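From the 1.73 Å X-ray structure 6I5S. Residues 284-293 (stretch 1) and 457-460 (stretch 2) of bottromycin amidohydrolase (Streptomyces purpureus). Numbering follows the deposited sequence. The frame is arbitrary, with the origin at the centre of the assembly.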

# COMPACT_ATOMS: atom_id res chain seq x y z
N ARG A 284 -16.69 -2.55 13.70
CA ARG A 284 -17.22 -1.27 13.24
C ARG A 284 -16.58 -0.82 11.92
O ARG A 284 -17.28 -0.42 10.98
CB ARG A 284 -17.02 -0.20 14.33
CG ARG A 284 -17.38 1.18 13.88
CD ARG A 284 -17.52 2.21 15.03
NE ARG A 284 -18.51 3.20 14.64
CZ ARG A 284 -19.78 3.19 15.02
NH1 ARG A 284 -20.23 2.28 15.88
NH2 ARG A 284 -20.60 4.12 14.56
N PHE A 285 -15.23 -0.86 11.83
CA PHE A 285 -14.55 -0.41 10.63
C PHE A 285 -14.08 -1.54 9.74
O PHE A 285 -13.94 -1.33 8.53
CB PHE A 285 -13.36 0.48 11.00
CG PHE A 285 -13.79 1.77 11.67
CD1 PHE A 285 -14.45 2.75 10.94
CD2 PHE A 285 -13.59 1.96 13.04
CE1 PHE A 285 -14.91 3.90 11.55
CE2 PHE A 285 -14.03 3.11 13.66
CZ PHE A 285 -14.68 4.09 12.92
N THR A 286 -13.80 -2.72 10.30
CA THR A 286 -13.27 -3.84 9.50
C THR A 286 -14.40 -4.57 8.79
O THR A 286 -14.21 -5.06 7.66
CB THR A 286 -12.48 -4.79 10.43
OG1 THR A 286 -11.41 -4.07 11.03
CG2 THR A 286 -11.90 -6.02 9.69
N ARG A 287 -15.53 -4.70 9.48
CA ARG A 287 -16.76 -5.28 8.95
C ARG A 287 -16.54 -6.67 8.36
O ARG A 287 -16.88 -6.93 7.21
CB ARG A 287 -17.41 -4.35 7.93
CG ARG A 287 -17.33 -2.87 8.37
CD ARG A 287 -18.59 -2.15 8.34
NE ARG A 287 -19.37 -2.38 7.15
CZ ARG A 287 -20.55 -2.98 7.11
NH1 ARG A 287 -21.14 -3.40 8.23
NH2 ARG A 287 -21.14 -3.14 5.92
N PRO A 288 -15.98 -7.59 9.14
CA PRO A 288 -15.90 -8.96 8.65
C PRO A 288 -17.31 -9.47 8.34
O PRO A 288 -18.26 -9.20 9.06
CB PRO A 288 -15.25 -9.72 9.81
CG PRO A 288 -15.56 -8.92 10.99
CD PRO A 288 -15.56 -7.50 10.54
N SER A 289 -17.42 -10.23 7.25
CA SER A 289 -18.72 -10.71 6.83
C SER A 289 -18.51 -11.92 5.94
O SER A 289 -17.41 -12.16 5.43
CB SER A 289 -19.49 -9.62 6.07
OG SER A 289 -18.78 -9.23 4.89
N ARG A 290 -19.60 -12.66 5.74
CA ARG A 290 -19.58 -13.76 4.77
C ARG A 290 -19.27 -13.25 3.38
O ARG A 290 -18.62 -13.94 2.59
CB ARG A 290 -20.93 -14.48 4.78
CG ARG A 290 -21.09 -15.58 3.73
CD ARG A 290 -22.50 -16.20 3.74
NE ARG A 290 -22.86 -16.76 5.05
CZ ARG A 290 -23.74 -16.23 5.90
NH1 ARG A 290 -24.41 -15.12 5.60
NH2 ARG A 290 -23.98 -16.83 7.06
N ALA A 291 -19.73 -12.05 3.04
CA ALA A 291 -19.49 -11.56 1.68
C ALA A 291 -18.00 -11.29 1.47
O ALA A 291 -17.46 -11.66 0.43
CB ALA A 291 -20.32 -10.29 1.42
N VAL A 292 -17.32 -10.70 2.47
CA VAL A 292 -15.89 -10.44 2.29
C VAL A 292 -15.11 -11.75 2.28
O VAL A 292 -14.16 -11.90 1.51
CB VAL A 292 -15.36 -9.48 3.37
CG1 VAL A 292 -13.86 -9.29 3.16
CG2 VAL A 292 -16.03 -8.18 3.26
N LEU A 293 -15.49 -12.72 3.10
CA LEU A 293 -14.84 -14.02 3.03
C LEU A 293 -15.01 -14.67 1.66
O LEU A 293 -14.10 -15.35 1.18
CB LEU A 293 -15.37 -14.95 4.11
CG LEU A 293 -14.93 -14.69 5.52
CD1 LEU A 293 -15.83 -15.48 6.50
CD2 LEU A 293 -13.47 -15.09 5.67
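Stretch 2 (457-460) LDPP

No direct hydrogen bond joins the two stretches, although Asp458 brings a carboxylate up to three consecutive residues of stretch 1. Its polar link is instead a long salt bridge, Arg287 NE to Asp458 OD2 at 3.9 Å, supplemented by one water that donates to both Phe285 O (2.8 Å) and Asp458 OD2 (3.0 Å). Phe285 O and Asp458 OD2, both acceptors and 4.1 Å apart, cannot bond to each other; the water bridges them. Thr286 O and Asp458 OD1, 3.4 Å apart, are likewise two acceptors and form no hydrogen bond; OD1 is hydrogen-bonded elsewhere in the structure.

Stretch 2 has no regular helix or strand. Asp458 is extended (phi/psi -148/148°), and Pro459 follows at -66/122°, so the chain runs on without turning into a helix. The nearest CA pairs are Arg287 and Asp458 (CA to CA 7.0 Å) and Ala291 and Pro459 (CA to CA 6.6 Å): as stretch 2 advances by one residue, its nearest neighbour in stretch 1 advances by four.

Arg287 adopts positive phi (53/56°) and directs its CA-to-CB bond toward stretch 2. Its CG lies 3.7 Å from Asp458 OD2, while its NH2 comes to 3.6 Å from Pro459 O, an approach without a hydrogen bond. Pro460 CA lies near the guanidinium plane, at its edge, 4.3 Å from Arg287 NH2.

Beyond the loop, the contact becomes apolar. Ser289 caps the helix that begins at Arg290, its OG accepting from Val292 N at 3.2 Å (N-H...acceptor angle 161°). The Pro459 ring packs on this first turn: its CD is 3.4 Å from Val292 CG2 and its CG 3.6 Å from Ala291 CB. Pro459 also has the largest covered area, 73 Å², just ahead of Asp458 at 69 Å², within a total of 287 Å² summed over both sides.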

# COMPACT_ATOMS: atom_id res chain seq x y z
N LEU A 457 -16.50 0.55 0.55
CA LEU A 457 -15.28 -0.04 1.07
C LEU A 457 -15.51 -1.41 1.66
O LEU A 457 -14.53 -2.10 2.02
CB LEU A 457 -14.67 0.89 2.13
CG LEU A 457 -14.33 2.29 1.59
CD1 LEU A 457 -13.62 3.11 2.70
CD2 LEU A 457 -13.50 2.28 0.30
N ASP A 458 -16.78 -1.79 1.82
CA ASP A 458 -17.21 -3.07 2.35
C ASP A 458 -18.51 -3.40 1.65
O ASP A 458 -19.28 -2.50 1.34
CB ASP A 458 -17.49 -3.00 3.86
CG ASP A 458 -16.27 -2.67 4.66
OD1 ASP A 458 -15.44 -3.60 4.79
OD2 ASP A 458 -16.15 -1.51 5.12
N PRO A 459 -18.80 -4.68 1.44
CA PRO A 459 -20.11 -5.05 0.86
C PRO A 459 -21.25 -4.72 1.81
O PRO A 459 -21.25 -5.16 2.96
CB PRO A 459 -19.97 -6.56 0.60
CG PRO A 459 -18.74 -7.01 1.32
CD PRO A 459 -17.88 -5.82 1.57
N PRO A 460 -22.22 -3.89 1.37
CA PRO A 460 -23.36 -3.55 2.24
C PRO A 460 -24.31 -4.72 2.47
O PRO A 460 -23.89 -5.86 2.38
CB PRO A 460 -24.08 -2.43 1.47
CG PRO A 460 -23.04 -1.91 0.48
CD PRO A 460 -22.23 -3.10 0.12
O HOH W 1 -15.13 0.63 6.99